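Local coordinates for protein acetaldehyde dehydrogenase (Acetylating) (Geobacillus thermoglucosidasius, PDB 5J78) that probably catalyses the reversible, coenzyme A- and NAD-dependent oxidation of acetaldehyde to acetyl-CoA, at residues A[344-353]-A[365-373]; A[230-241]-A[440-451]. All blocks are in the same frame, centred on the assembly; numbering follows the deposited sequence.

Contact 1 (A[344-353]-A[365-373]). Unlike the reference sequence in segment 365-373: Ile372 (reference Thr).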
ATOM      1  N   LYS A 344     -34.247   1.060  35.140  1.00 22.79           N
ATOM      2  CA  LYS A 344     -32.810   0.711  35.142  1.00 24.95           C
ATOM      3  C   LYS A 344     -32.308   0.194  33.798  1.00 23.97           C
ATOM      4  O   LYS A 344     -31.111   0.275  33.496  1.00 26.67           O
ATOM      5  CB  LYS A 344     -32.511  -0.331  36.211  1.00 27.22           C
ATOM      6  CG  LYS A 344     -32.359   0.259  37.612  1.00 31.63           C
ATOM      7  CD  LYS A 344     -32.235  -0.856  38.634  1.00 49.06           C
ATOM      8  CE  LYS A 344     -31.231  -0.546  39.739  1.00 62.67           C
ATOM      9  NZ  LYS A 344     -30.459  -1.776  40.128  1.00 50.46           N
ATOM     10  N   LEU A 345     -33.213  -0.358  33.006  1.00 23.58           N
ATOM     11  CA  LEU A 345     -32.857  -0.847  31.686  1.00 23.59           C
ATOM     12  C   LEU A 345     -34.103  -0.975  30.848  1.00 25.67           C
ATOM     13  O   LEU A 345     -35.194  -1.208  31.368  1.00 24.46           O
ATOM     14  CB  LEU A 345     -32.122  -2.194  31.767  1.00 20.01           C
ATOM     15  CG  LEU A 345     -32.897  -3.436  32.219  1.00 27.13           C
ATOM     16  CD1 LEU A 345     -32.091  -4.705  31.966  1.00 24.91           C
ATOM     17  CD2 LEU A 345     -33.252  -3.337  33.684  1.00 28.37           C
ATOM     18  N   LEU A 346     -33.915  -0.778  29.551  1.00 20.01           N
ATOM     19  CA  LEU A 346     -34.915  -1.017  28.535  1.00 18.30           C
ATOM     20  C   LEU A 346     -34.811  -2.416  27.981  1.00 27.21           C
ATOM     21  O   LEU A 346     -33.713  -2.876  27.670  1.00 23.83           O
ATOM     22  CB  LEU A 346     -34.736  -0.021  27.387  1.00 18.57           C
ATOM     23  CG  LEU A 346     -34.655   1.448  27.776  1.00 20.06           C
ATOM     24  CD1 LEU A 346     -34.572   2.321  26.511  1.00 21.38           C
ATOM     25  CD2 LEU A 346     -35.880   1.834  28.624  1.00 18.44           C
ATOM     26  N   VAL A 347     -35.957  -3.068  27.824  1.00 22.19           N
ATOM     27  CA  VAL A 347     -36.043  -4.410  27.268  1.00 18.28           C
ATOM     28  C   VAL A 347     -37.002  -4.411  26.076  1.00 29.43           C
ATOM     29  O   VAL A 347     -37.999  -3.685  26.062  1.00 31.25           O
ATOM     30  CB  VAL A 347     -36.524  -5.428  28.306  1.00 23.52           C
ATOM     31  CG1 VAL A 347     -36.607  -6.822  27.683  1.00 27.26           C
ATOM     32  CG2 VAL A 347     -35.624  -5.418  29.528  1.00 23.21           C
ATOM     33  N   ALA A 348     -36.686  -5.225  25.076  1.00 26.17           N
ATOM     34  CA  ALA A 348     -37.472  -5.296  23.844  1.00 24.48           C
ATOM     35  C   ALA A 348     -37.592  -6.727  23.373  1.00 37.15           C
ATOM     36  O   ALA A 348     -36.591  -7.373  23.017  1.00 27.08           O
ATOM     37  CB  ALA A 348     -36.846  -4.444  22.744  1.00 33.51           C
ATOM     38  N   GLU A 349     -38.828  -7.210  23.347  1.00 26.29           N
ATOM     39  CA  GLU A 349     -39.121  -8.556  22.889  1.00 26.23           C
ATOM     40  C   GLU A 349     -38.819  -8.617  21.408  1.00 30.16           C
ATOM     41  O   GLU A 349     -39.145  -7.698  20.664  1.00 25.76           O
ATOM     42  CB  GLU A 349     -40.572  -8.921  23.189  1.00 35.18           C
ATOM     43  CG  GLU A 349     -40.916 -10.373  22.933  1.00 48.99           C
ATOM     44  CD  GLU A 349     -42.232 -10.776  23.576  1.00 65.07           C
ATOM     45  OE1 GLU A 349     -42.601 -10.184  24.616  1.00 72.51           O
ATOM     46  OE2 GLU A 349     -42.896 -11.688  23.041  1.00 91.06           O
ATOM     47  N   GLU A 350     -38.141  -9.681  20.987  1.00 34.50           N
ATOM     48  CA  GLU A 350     -37.638  -9.756  19.623  1.00 25.00           C
ATOM     49  C   GLU A 350     -37.704 -11.192  19.161  1.00 21.66           C
ATOM     50  O   GLU A 350     -37.728 -12.108  19.993  1.00 26.69           O
ATOM     51  CB  GLU A 350     -36.206  -9.208  19.565  1.00 35.35           C
ATOM     52  CG  GLU A 350     -35.759  -8.686  18.202  1.00 42.97           C
ATOM     53  CD  GLU A 350     -36.459  -7.386  17.786  1.00 66.35           C
ATOM     54  OE1 GLU A 350     -37.337  -6.877  18.534  1.00 53.15           O
ATOM     55  OE2 GLU A 350     -36.117  -6.867  16.700  1.00 72.75           O
ATOM     56  N   THR A 351     -37.749 -11.390  17.843  1.00 28.95           N
ATOM     57  CA  THR A 351     -37.734 -12.736  17.268  1.00 39.70           C
ATOM     58  C   THR A 351     -36.647 -12.907  16.198  1.00 28.83           C
ATOM     59  O   THR A 351     -36.205 -14.024  15.956  1.00 31.37           O
ATOM     60  CB  THR A 351     -39.103 -13.098  16.644  1.00 38.51           C
ATOM     61  OG1 THR A 351     -39.378 -12.222  15.541  1.00 33.65           O
ATOM     62  CG2 THR A 351     -40.211 -12.983  17.687  1.00 45.35           C
ATOM     63  N   GLU A 352     -36.227 -11.806  15.576  1.00 27.82           N
ATOM     64  CA  GLU A 352     -35.233 -11.842  14.501  1.00 36.06           C
ATOM     65  C   GLU A 352     -33.799 -11.472  14.941  1.00 43.41           C
ATOM     66  O   GLU A 352     -33.588 -10.738  15.912  1.00 35.48           O
ATOM     67  CB  GLU A 352     -35.662 -10.908  13.365  1.00 39.77           C
ATOM     68  CG  GLU A 352     -36.933 -11.345  12.637  1.00 45.08           C
ATOM     69  CD  GLU A 352     -36.945 -12.826  12.299  1.00 56.18           C
ATOM     70  OE1 GLU A 352     -36.099 -13.268  11.483  1.00 71.35           O
ATOM     71  OE2 GLU A 352     -37.793 -13.552  12.863  1.00 52.23           O
ATOM     72  N   VAL A 353     -32.825 -11.975  14.183  1.00 41.44           N
ATOM     73  CA  VAL A 353     -31.396 -11.742  14.430  1.00 36.69           C
ATOM     74  C   VAL A 353     -30.697 -11.298  13.146  1.00 30.42           C
ATOM     75  O   VAL A 353     -30.866 -11.916  12.101  1.00 38.90           O
ATOM     76  CB  VAL A 353     -30.716 -13.018  14.964  1.00 30.20           C
ATOM     77  CG1 VAL A 353     -29.200 -12.792  15.241  1.00 36.88           C
ATOM     78  CG2 VAL A 353     -31.436 -13.516  16.220  1.00 37.74           C
ATOM     79  N   SER A 365     -24.991  -0.573  25.916  1.00 17.97           N
ATOM     80  CA  SER A 365     -25.851   0.368  26.632  1.00 23.45           C
ATOM     81  C   SER A 365     -26.945  -0.436  27.333  1.00 16.92           C
ATOM     82  O   SER A 365     -27.087  -1.646  27.089  1.00 21.07           O
ATOM     83  CB  SER A 365     -26.447   1.407  25.674  1.00 19.32           C
ATOM     84  OG  SER A 365     -27.267   0.776  24.706  1.00 20.32           O
ATOM     85  N   PRO A 366     -27.711   0.210  28.217  1.00 18.30           N
ATOM     86  CA  PRO A 366     -28.674  -0.544  29.021  1.00 21.05           C
ATOM     87  C   PRO A 366     -29.942  -0.862  28.222  1.00 21.93           C
ATOM     88  O   PRO A 366     -31.062  -0.499  28.595  1.00 24.89           O
ATOM     89  CB  PRO A 366     -28.945   0.386  30.210  1.00 17.84           C
ATOM     90  CG  PRO A 366     -27.956   1.481  30.112  1.00 25.38           C
ATOM     91  CD  PRO A 366     -27.587   1.596  28.687  1.00 22.00           C
ATOM     92  N   ILE A 367     -29.731  -1.547  27.102  1.00 16.30           N
ATOM     93  CA  ILE A 367     -30.787  -2.100  26.267  1.00 18.61           C
ATOM     94  C   ILE A 367     -30.527  -3.583  26.095  1.00 23.99           C
ATOM     95  O   ILE A 367     -29.406  -4.002  25.799  1.00 25.71           O
ATOM     96  CB  ILE A 367     -30.854  -1.440  24.880  1.00 22.13           C
ATOM     97  CG1 ILE A 367     -30.964   0.070  25.028  1.00 21.30           C
ATOM     98  CG2 ILE A 367     -32.019  -2.012  24.086  1.00 17.98           C
ATOM     99  CD1 ILE A 367     -30.904   0.860  23.713  1.00 24.97           C
ATOM    100  N   LEU A 368     -31.588  -4.360  26.226  1.00 23.04           N
ATOM    101  CA  LEU A 368     -31.518  -5.801  26.242  1.00 19.99           C
ATOM    102  C   LEU A 368     -32.602  -6.352  25.328  1.00 30.24           C
ATOM    103  O   LEU A 368     -33.761  -5.957  25.453  1.00 26.57           O
ATOM    104  CB  LEU A 368     -31.695  -6.287  27.684  1.00 24.75           C
ATOM    105  CG  LEU A 368     -31.216  -7.664  28.090  1.00 32.54           C
ATOM    106  CD1 LEU A 368     -29.752  -7.905  27.702  1.00 26.07           C
ATOM    107  CD2 LEU A 368     -31.398  -7.817  29.586  1.00 25.24           C
ATOM    108  N   ALA A 369     -32.240  -7.227  24.392  1.00 30.87           N
ATOM    109  CA  ALA A 369     -33.244  -7.963  23.608  1.00 26.56           C
ATOM    110  C   ALA A 369     -33.775  -9.134  24.422  1.00 23.89           C
ATOM    111  O   ALA A 369     -33.071  -9.667  25.273  1.00 30.49           O
ATOM    112  CB  ALA A 369     -32.665  -8.457  22.295  1.00 20.12           C
ATOM    113  N   PHE A 370     -35.016  -9.535  24.142  1.00 29.07           N
ATOM    114  CA  PHE A 370     -35.691 -10.597  24.886  1.00 24.98           C
ATOM    115  C   PHE A 370     -36.299 -11.624  23.935  1.00 25.19           C
ATOM    116  O   PHE A 370     -37.268 -11.324  23.233  1.00 27.73           O
ATOM    117  CB  PHE A 370     -36.787  -9.993  25.774  1.00 25.24           C
ATOM    118  CG  PHE A 370     -37.382 -10.956  26.765  1.00 26.08           C
ATOM    119  CD1 PHE A 370     -38.446 -11.776  26.418  1.00 28.74           C
ATOM    120  CD2 PHE A 370     -36.896 -11.021  28.052  1.00 21.83           C
ATOM    121  CE1 PHE A 370     -38.994 -12.648  27.337  1.00 31.64           C
ATOM    122  CE2 PHE A 370     -37.446 -11.900  28.976  1.00 32.23           C
ATOM    123  CZ  PHE A 370     -38.493 -12.706  28.620  1.00 22.58           C
ATOM    124  N   TYR A 371     -35.735 -12.828  23.921  1.00 24.69           N
ATOM    125  CA  TYR A 371     -36.181 -13.885  23.011  1.00 23.37           C
ATOM    126  C   TYR A 371     -36.814 -15.006  23.800  1.00 27.48           C
ATOM    127  O   TYR A 371     -36.267 -15.463  24.812  1.00 29.50           O
ATOM    128  CB  TYR A 371     -35.028 -14.456  22.178  1.00 27.21           C
ATOM    129  CG  TYR A 371     -34.401 -13.510  21.181  1.00 23.43           C
ATOM    130  CD1 TYR A 371     -33.393 -12.634  21.566  1.00 21.45           C
ATOM    131  CD2 TYR A 371     -34.783 -13.524  19.849  1.00 27.83           C
ATOM    132  CE1 TYR A 371     -32.798 -11.775  20.646  1.00 21.02           C
ATOM    133  CE2 TYR A 371     -34.197 -12.675  18.924  1.00 23.57           C
ATOM    134  CZ  TYR A 371     -33.205 -11.801  19.329  1.00 25.21           C
ATOM    135  OH  TYR A 371     -32.626 -10.944  18.416  1.00 26.24           O
ATOM    136  N   ILE A 372     -37.964 -15.451  23.305  1.00 24.23           N
ATOM    137  CA  ILE A 372     -38.676 -16.612  23.840  1.00 40.40           C
ATOM    138  C   ILE A 372     -38.245 -17.871  23.104  1.00 27.09           C
ATOM    139  O   ILE A 372     -38.208 -17.884  21.874  1.00 26.74           O
ATOM    140  CB  ILE A 372     -40.216 -16.494  23.677  1.00 30.52           C
ATOM    141  CG1 ILE A 372     -40.697 -15.038  23.729  1.00 43.58           C
ATOM    142  CG2 ILE A 372     -40.931 -17.355  24.725  1.00 35.53           C
ATOM    143  CD1 ILE A 372     -40.561 -14.422  25.040  1.00 36.80           C
ATOM    144  N   VAL A 373     -37.947 -18.933  23.840  1.00 25.30           N
ATOM    145  CA  VAL A 373     -37.531 -20.179  23.205  1.00 32.38           C
ATOM    146  C   VAL A 373     -38.264 -21.322  23.862  1.00 33.99           C
ATOM    147  O   VAL A 373     -38.692 -21.201  25.008  1.00 31.30           O
ATOM    148  CB  VAL A 373     -36.006 -20.407  23.299  1.00 32.44           C
ATOM    149  CG1 VAL A 373     -35.264 -19.207  22.743  1.00 36.67           C
ATOM    150  CG2 VAL A 373     -35.570 -20.706  24.734  1.00 25.93           C
TER

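Contact 2 (A[230-241]-A[440-451])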
ATOM      1  N   TYR A 230      -2.917  -6.714  13.749  1.00 14.66           N
ATOM      2  CA  TYR A 230      -2.490  -7.957  13.090  1.00 19.44           C
ATOM      3  C   TYR A 230      -1.974  -7.738  11.648  1.00 20.29           C
ATOM      4  O   TYR A 230      -1.638  -8.703  10.944  1.00 19.89           O
ATOM      5  CB  TYR A 230      -3.631  -8.981  13.104  1.00 16.37           C
ATOM      6  CG  TYR A 230      -3.761  -9.651  14.454  1.00 22.04           C
ATOM      7  CD1 TYR A 230      -2.897 -10.670  14.823  1.00 23.42           C
ATOM      8  CD2 TYR A 230      -4.702  -9.234  15.375  1.00 21.85           C
ATOM      9  CE1 TYR A 230      -2.988 -11.273  16.056  1.00 21.95           C
ATOM     10  CE2 TYR A 230      -4.804  -9.828  16.618  1.00 20.94           C
ATOM     11  CZ  TYR A 230      -3.946 -10.842  16.959  1.00 26.02           C
ATOM     12  OH  TYR A 230      -4.041 -11.437  18.206  1.00 22.26           O
ATOM     13  N   SER A 231      -1.873  -6.474  11.243  1.00 18.14           N
ATOM     14  CA  SER A 231      -1.377  -6.092   9.917  1.00 18.98           C
ATOM     15  C   SER A 231      -0.098  -5.307  10.055  1.00 23.08           C
ATOM     16  O   SER A 231       0.435  -4.818   9.076  1.00 21.33           O
ATOM     17  CB  SER A 231      -2.390  -5.237   9.157  1.00 23.07           C
ATOM     18  OG  SER A 231      -3.611  -5.919   8.926  1.00 20.03           O
ATOM     19  N   SER A 232       0.367  -5.162  11.293  1.00 24.09           N
ATOM     20  CA  SER A 232       1.443  -4.232  11.622  1.00 18.59           C
ATOM     21  C   SER A 232       2.838  -4.740  11.328  1.00 22.79           C
ATOM     22  O   SER A 232       3.804  -3.967  11.347  1.00 21.78           O
ATOM     23  CB  SER A 232       1.385  -3.899  13.102  1.00 22.64           C
ATOM     24  OG  SER A 232       1.641  -5.074  13.853  1.00 20.99           O
ATOM     25  N   GLY A 233       2.951  -6.046  11.110  1.00 25.63           N
ATOM     26  CA  GLY A 233       4.247  -6.680  11.008  1.00 16.33           C
ATOM     27  C   GLY A 233       4.811  -7.081  12.368  1.00 22.71           C
ATOM     28  O   GLY A 233       5.930  -7.590  12.427  1.00 16.69           O
ATOM     29  N   LYS A 234       4.049  -6.856  13.447  1.00 20.66           N
ATOM     30  CA  LYS A 234       4.488  -7.184  14.818  1.00 17.73           C
ATOM     31  C   LYS A 234       3.605  -8.242  15.471  1.00 17.54           C
ATOM     32  O   LYS A 234       2.437  -8.344  15.162  1.00 15.27           O
ATOM     33  CB  LYS A 234       4.450  -5.964  15.748  1.00 23.52           C
ATOM     34  CG  LYS A 234       5.206  -4.779  15.304  1.00 25.70           C
ATOM     35  CD  LYS A 234       6.665  -4.901  15.628  1.00 28.18           C
ATOM     36  CE  LYS A 234       7.351  -3.576  15.392  1.00 21.39           C
ATOM     37  NZ  LYS A 234       8.796  -3.717  15.693  1.00 25.90           N
ATOM     38  N   PRO A 235       4.154  -8.972  16.440  1.00 14.72           N
ATOM     39  CA  PRO A 235       3.350  -9.827  17.302  1.00 14.78           C
ATOM     40  C   PRO A 235       2.296  -9.008  18.053  1.00 17.44           C
ATOM     41  O   PRO A 235       2.616  -7.940  18.613  1.00 19.24           O
ATOM     42  CB  PRO A 235       4.389 -10.437  18.255  1.00 17.32           C
ATOM     43  CG  PRO A 235       5.677 -10.272  17.569  1.00 16.16           C
ATOM     44  CD  PRO A 235       5.573  -9.002  16.816  1.00 18.26           C
ATOM     45  N   ALA A 236       1.055  -9.485  18.041  1.00 18.95           N
ATOM     46  CA  ALA A 236      -0.051  -8.787  18.717  1.00 18.40           C
ATOM     47  C   ALA A 236      -0.994  -9.712  19.469  1.00 23.77           C
ATOM     48  O   ALA A 236      -1.291 -10.833  19.034  1.00 17.85           O
ATOM     49  CB  ALA A 236      -0.852  -7.984  17.715  1.00 16.15           C
ATOM     50  N   TYR A 237      -1.486  -9.203  20.593  1.00 18.68           N
ATOM     51  CA  TYR A 237      -2.617  -9.793  21.282  1.00 14.76           C
ATOM     52  C   TYR A 237      -3.802  -8.874  21.105  1.00 22.27           C
ATOM     53  O   TYR A 237      -3.860  -7.778  21.687  1.00 17.36           O
ATOM     54  CB  TYR A 237      -2.320 -10.019  22.760  1.00 18.21           C
ATOM     55  CG  TYR A 237      -1.290 -11.086  23.033  1.00 16.66           C
ATOM     56  CD1 TYR A 237      -1.654 -12.421  23.129  1.00 20.64           C
ATOM     57  CD2 TYR A 237       0.049 -10.763  23.211  1.00 18.23           C
ATOM     58  CE1 TYR A 237      -0.710 -13.406  23.379  1.00 22.07           C
ATOM     59  CE2 TYR A 237       0.990 -11.739  23.462  1.00 16.51           C
ATOM     60  CZ  TYR A 237       0.604 -13.061  23.546  1.00 22.51           C
ATOM     61  OH  TYR A 237       1.544 -14.036  23.788  1.00 26.00           O
ATOM     62  N   GLY A 238      -4.756  -9.327  20.301  1.00 18.38           N
ATOM     63  CA  GLY A 238      -5.950  -8.543  20.012  1.00 23.97           C
ATOM     64  C   GLY A 238      -7.139  -9.026  20.817  1.00 24.98           C
ATOM     65  O   GLY A 238      -7.062 -10.041  21.510  1.00 22.73           O
ATOM     66  N   VAL A 239      -8.236  -8.281  20.740  1.00 13.40           N
ATOM     67  CA  VAL A 239      -9.523  -8.722  21.242  1.00 17.20           C
ATOM     68  C   VAL A 239     -10.499  -8.825  20.092  1.00 14.22           C
ATOM     69  O   VAL A 239     -10.188  -8.473  18.961  1.00 24.24           O
ATOM     70  CB  VAL A 239     -10.108  -7.749  22.282  1.00 19.50           C
ATOM     71  CG1 VAL A 239      -9.148  -7.561  23.444  1.00 19.99           C
ATOM     72  CG2 VAL A 239     -10.422  -6.401  21.629  1.00 22.50           C
ATOM     73  N   GLY A 240     -11.686  -9.323  20.397  1.00 20.50           N
ATOM     74  CA  GLY A 240     -12.797  -9.254  19.477  1.00 17.77           C
ATOM     75  C   GLY A 240     -13.961  -8.642  20.224  1.00 21.94           C
ATOM     76  O   GLY A 240     -13.929  -8.551  21.450  1.00 20.18           O
ATOM     77  N   PRO A 241     -14.990  -8.214  19.492  1.00 25.22           N
ATOM     78  CA  PRO A 241     -16.194  -7.664  20.121  1.00 20.70           C
ATOM     79  C   PRO A 241     -17.093  -8.754  20.718  1.00 25.83           C
ATOM     80  O   PRO A 241     -17.019  -9.925  20.326  1.00 16.69           O
ATOM     81  CB  PRO A 241     -16.885  -6.943  18.950  1.00 20.77           C
ATOM     82  CG  PRO A 241     -16.494  -7.740  17.757  1.00 27.81           C
ATOM     83  CD  PRO A 241     -15.040  -8.098  18.022  1.00 24.50           C
ATOM     84  N   THR A 440      -8.621  -7.408  28.809  1.00 17.95           N
ATOM     85  CA  THR A 440      -8.272  -7.707  27.426  1.00 15.48           C
ATOM     86  C   THR A 440      -8.623  -9.154  27.210  1.00 16.51           C
ATOM     87  O   THR A 440      -7.865 -10.063  27.567  1.00 17.07           O
ATOM     88  CB  THR A 440      -6.802  -7.449  27.135  1.00 17.87           C
ATOM     89  OG1 THR A 440      -6.559  -6.044  27.237  1.00 17.52           O
ATOM     90  CG2 THR A 440      -6.399  -7.960  25.721  1.00 16.50           C
ATOM     91  N   LEU A 441      -9.798  -9.354  26.640  1.00 18.73           N
ATOM     92  CA  LEU A 441     -10.392 -10.676  26.533  1.00 18.30           C
ATOM     93  C   LEU A 441     -10.195 -11.180  25.111  1.00 23.45           C
ATOM     94  O   LEU A 441     -10.818 -10.688  24.182  1.00 13.69           O
ATOM     95  CB  LEU A 441     -11.871 -10.625  26.913  1.00 17.89           C
ATOM     96  CG  LEU A 441     -12.208 -10.796  28.401  1.00 21.28           C
ATOM     97  CD1 LEU A 441     -11.345  -9.911  29.244  1.00 18.56           C
ATOM     98  CD2 LEU A 441     -13.702 -10.536  28.710  1.00 18.55           C
ATOM     99  N   GLY A 442      -9.285 -12.127  24.935  1.00 18.74           N
ATOM    100  CA  GLY A 442      -9.002 -12.631  23.602  1.00 19.52           C
ATOM    101  C   GLY A 442     -10.125 -13.534  23.121  1.00 14.49           C
ATOM    102  O   GLY A 442     -10.689 -14.295  23.905  1.00 19.03           O
ATOM    103  N   CYS A 443     -10.458 -13.446  21.838  1.00 13.07           N
ATOM    104  CA  CYS A 443     -11.586 -14.212  21.294  1.00 14.59           C
ATOM    105  C   CYS A 443     -11.154 -15.383  20.418  1.00 17.20           C
ATOM    106  O   CYS A 443     -11.949 -15.919  19.644  1.00 12.43           O
ATOM    107  CB  CYS A 443     -12.506 -13.285  20.505  1.00 19.14           C
ATOM    108  SG  CYS A 443     -13.356 -12.084  21.625  1.00 19.66           S
ATOM    109  N   GLY A 444      -9.892 -15.775  20.551  1.00 19.31           N
ATOM    110  CA  GLY A 444      -9.349 -16.888  19.786  1.00 14.63           C
ATOM    111  C   GLY A 444      -9.386 -16.706  18.274  1.00 21.38           C
ATOM    112  O   GLY A 444      -9.692 -15.623  17.759  1.00 16.48           O
ATOM    113  N   ALA A 445      -9.054 -17.785  17.558  1.00 19.49           N
ATOM    114  CA  ALA A 445      -8.994 -17.756  16.109  1.00 15.42           C
ATOM    115  C   ALA A 445     -10.333 -17.383  15.484  1.00 19.63           C
ATOM    116  O   ALA A 445     -10.357 -16.674  14.486  1.00 18.99           O
ATOM    117  CB  ALA A 445      -8.514 -19.126  15.556  1.00 20.05           C
ATOM    118  N   ILE A 446     -11.440 -17.838  16.072  1.00 19.70           N
ATOM    119  CA  ILE A 446     -12.744 -17.585  15.490  1.00 22.15           C
ATOM    120  C   ILE A 446     -13.058 -16.088  15.513  1.00 23.68           C
ATOM    121  O   ILE A 446     -13.865 -15.604  14.715  1.00 20.28           O
ATOM    122  CB  ILE A 446     -13.855 -18.401  16.204  1.00 26.97           C
ATOM    123  CG1 ILE A 446     -15.092 -18.510  15.303  1.00 27.27           C
ATOM    124  CG2 ILE A 446     -14.210 -17.808  17.592  1.00 23.83           C
ATOM    125  CD1 ILE A 446     -16.057 -19.605  15.699  1.00 28.06           C
ATOM    126  N   GLY A 447     -12.400 -15.351  16.410  1.00 19.72           N
ATOM    127  CA  GLY A 447     -12.486 -13.898  16.427  1.00 16.27           C
ATOM    128  C   GLY A 447     -11.197 -13.193  16.037  1.00 26.14           C
ATOM    129  O   GLY A 447     -10.903 -12.123  16.562  1.00 26.47           O
ATOM    130  N   ASN A 448     -10.418 -13.794  15.138  1.00 19.14           N
ATOM    131  CA  ASN A 448      -9.223 -13.141  14.577  1.00 14.39           C
ATOM    132  C   ASN A 448      -8.179 -12.775  15.615  1.00 15.44           C
ATOM    133  O   ASN A 448      -7.478 -11.767  15.488  1.00 18.41           O
ATOM    134  CB  ASN A 448      -9.611 -11.893  13.793  1.00 19.70           C
ATOM    135  CG  ASN A 448      -8.626 -11.584  12.666  1.00 33.19           C
ATOM    136  OD1 ASN A 448      -8.736 -12.132  11.576  1.00 40.88           O
ATOM    137  ND2 ASN A 448      -7.658 -10.714  12.933  1.00 37.40           N
ATOM    138  N   ASN A 449      -8.040 -13.622  16.624  1.00 16.19           N
ATOM    139  CA  ASN A 449      -7.092 -13.372  17.704  1.00 14.83           C
ATOM    140  C   ASN A 449      -6.155 -14.562  17.900  1.00 21.14           C
ATOM    141  O   ASN A 449      -6.522 -15.703  17.608  1.00 15.01           O
ATOM    142  CB  ASN A 449      -7.820 -13.095  19.030  1.00 22.71           C
ATOM    143  CG  ASN A 449      -8.628 -11.791  19.034  1.00 22.62           C
ATOM    144  OD1 ASN A 449      -9.606 -11.662  19.799  1.00 18.47           O
ATOM    145  ND2 ASN A 449      -8.223 -10.817  18.214  1.00 19.76           N
ATOM    146  N   ILE A 450      -4.965 -14.297  18.437  1.00 17.82           N
ATOM    147  CA  ILE A 450      -3.970 -15.333  18.660  1.00 17.45           C
ATOM    148  C   ILE A 450      -4.275 -16.179  19.909  1.00 16.57           C
ATOM    149  O   ILE A 450      -3.728 -17.268  20.060  1.00 18.83           O
ATOM    150  CB  ILE A 450      -2.548 -14.711  18.771  1.00 18.41           C
ATOM    151  CG1 ILE A 450      -1.455 -15.785  18.604  1.00 21.90           C
ATOM    152  CG2 ILE A 450      -2.371 -13.969  20.082  1.00 25.17           C
ATOM    153  CD1 ILE A 450      -1.264 -16.298  17.183  1.00 21.39           C
ATOM    154  N   THR A 451      -5.142 -15.686  20.800  1.00 13.74           N
ATOM    155  CA  THR A 451      -5.537 -16.444  21.989  1.00  9.82           C
ATOM    156  C   THR A 451      -6.982 -16.176  22.416  1.00 14.62           C
ATOM    157  O   THR A 451      -7.563 -15.138  22.084  1.00 18.19           O
ATOM    158  CB  THR A 451      -4.625 -16.147  23.194  1.00 14.43           C
ATOM    159  OG1 THR A 451      -4.933 -17.065  24.252  1.00 18.75           O
ATOM    160  CG2 THR A 451      -4.813 -14.729  23.692  1.00 17.38           C
TER
HETATM  161  O   HOH W   1      -5.649 -12.520  21.701  1.00 24.54           O
HETATM  162  O   HOH W   2     -11.450  -8.840  16.119  1.00 42.02           O

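Contact 1 (A[344-353]-A[365-373])
Strands 345-349 and 367-373 are parallel neighbours in the seven-stranded parallel sheet of an aldehyde dehydrogenase fold, with Leu346 beside Ile367 and Glu349 beside Phe370. Five backbone hydrogen bonds form the ladder. Leu346 N donates to Pro366 O at 3.0 Å. Leu368 N then donates to Leu346 O, and Ala348 N to Leu368 O. Phe370 N reaches Ala348 O from above the carbonyl plane, 42° out of it. Glu350 N donates to Phe370 O at 2.9 Å.

Val347, Leu368, Glu349 and Phe370 turn to one face. The first torsion of Val347 (180°) sets CG1 beside its own carbonyl carbon, where it packs on Phe370 CB at 3.7 Å. Leu345 CD1 meets Leu368 CD2 at 4.0 Å.

Past the ladder, Tyr371 ties down the chain that follows strand 345-349. Its OH donates to Glu352 O at 2.7 Å, from above the carbonyl plane. Glu350 CB makes a CH-pi contact over one ring face, 4.3 Å from the centroid of the Tyr371 ring. The Glu350 carboxylate stands almost square to that ring. Val353 CG2 lies 3.6 Å from Tyr371 OH.

Strand 298-300 pairs with strand 345-349 on its other edge, and strand 276-282 flanks strand 367-373. Helix 376-388 packs on Tyr371 and Val353 through Leu382 and Leu386.

Contact 2 (A[230-241]-A[440-451])
Tyr230 and Asn449 carry the hydrogen bonds between segments 230-241 and 440-451. Tyr230 OH accepts from two amides: Ile450 N at 3.0 Å and, within its own segment, Gly238 N at 3.1 Å. The amide of Asn449 bonds to both segments. Its ND2 donates to Val239 O at 3.1 Å, from well above that carbonyl plane. Its OD1 accepts Cys443 N at 2.8 Å on an in-plane lone pair. Together the two bonds fix its rotation. A phenylalanine in place of Tyr230 would probably leave the amides of Ile450 and Gly238 without their shared acceptor.

One water donates to Gly238 O and Thr451 O.

Asn448 O sits over a face of the Tyr230 ring, 3.5 Å from CE2. Ile450 CG2 touches Tyr237 CD1 at 3.5 Å. Val239 CG1 meets Thr440 CG2 at 3.6 Å. A side chain at Gly238 would run into Tyr230 CE2 and Asn449 ND2.

Asn448 ND2 bonds Gly233 O of the second subunit, so the contact is part of the subunit interface. Two chain crossings meet here: segment 230-241 leads from the mixed sheet to the parallel one, and segment 440-451 lies on the way back, consistent with the interdomain hinge of the aldehyde dehydrogenase fold.

How the contacts relate
Contacts 1 and 2 do not touch. Their centres are 29 Å apart and their nearest atoms about 12 Å. Along the chain, contact 1 is nested inside the loop that contact 2 closes. The link between them runs by way of the parallel sheet. From contact 2 the chain runs into strand 244-248, which is separated from strand 367-373 of contact 1 by strand 276-282 alone. Cys273, oxidised here to 3-sulfinoalanine, lies just before that middle strand and is probably the catalytic cysteine, as in other aldehyde dehydrogenases. Contact 2 is the more central of the two and meets the second subunit. A glycerol, probably from crystallisation, lies about 3 Å from the Thr451 side chain.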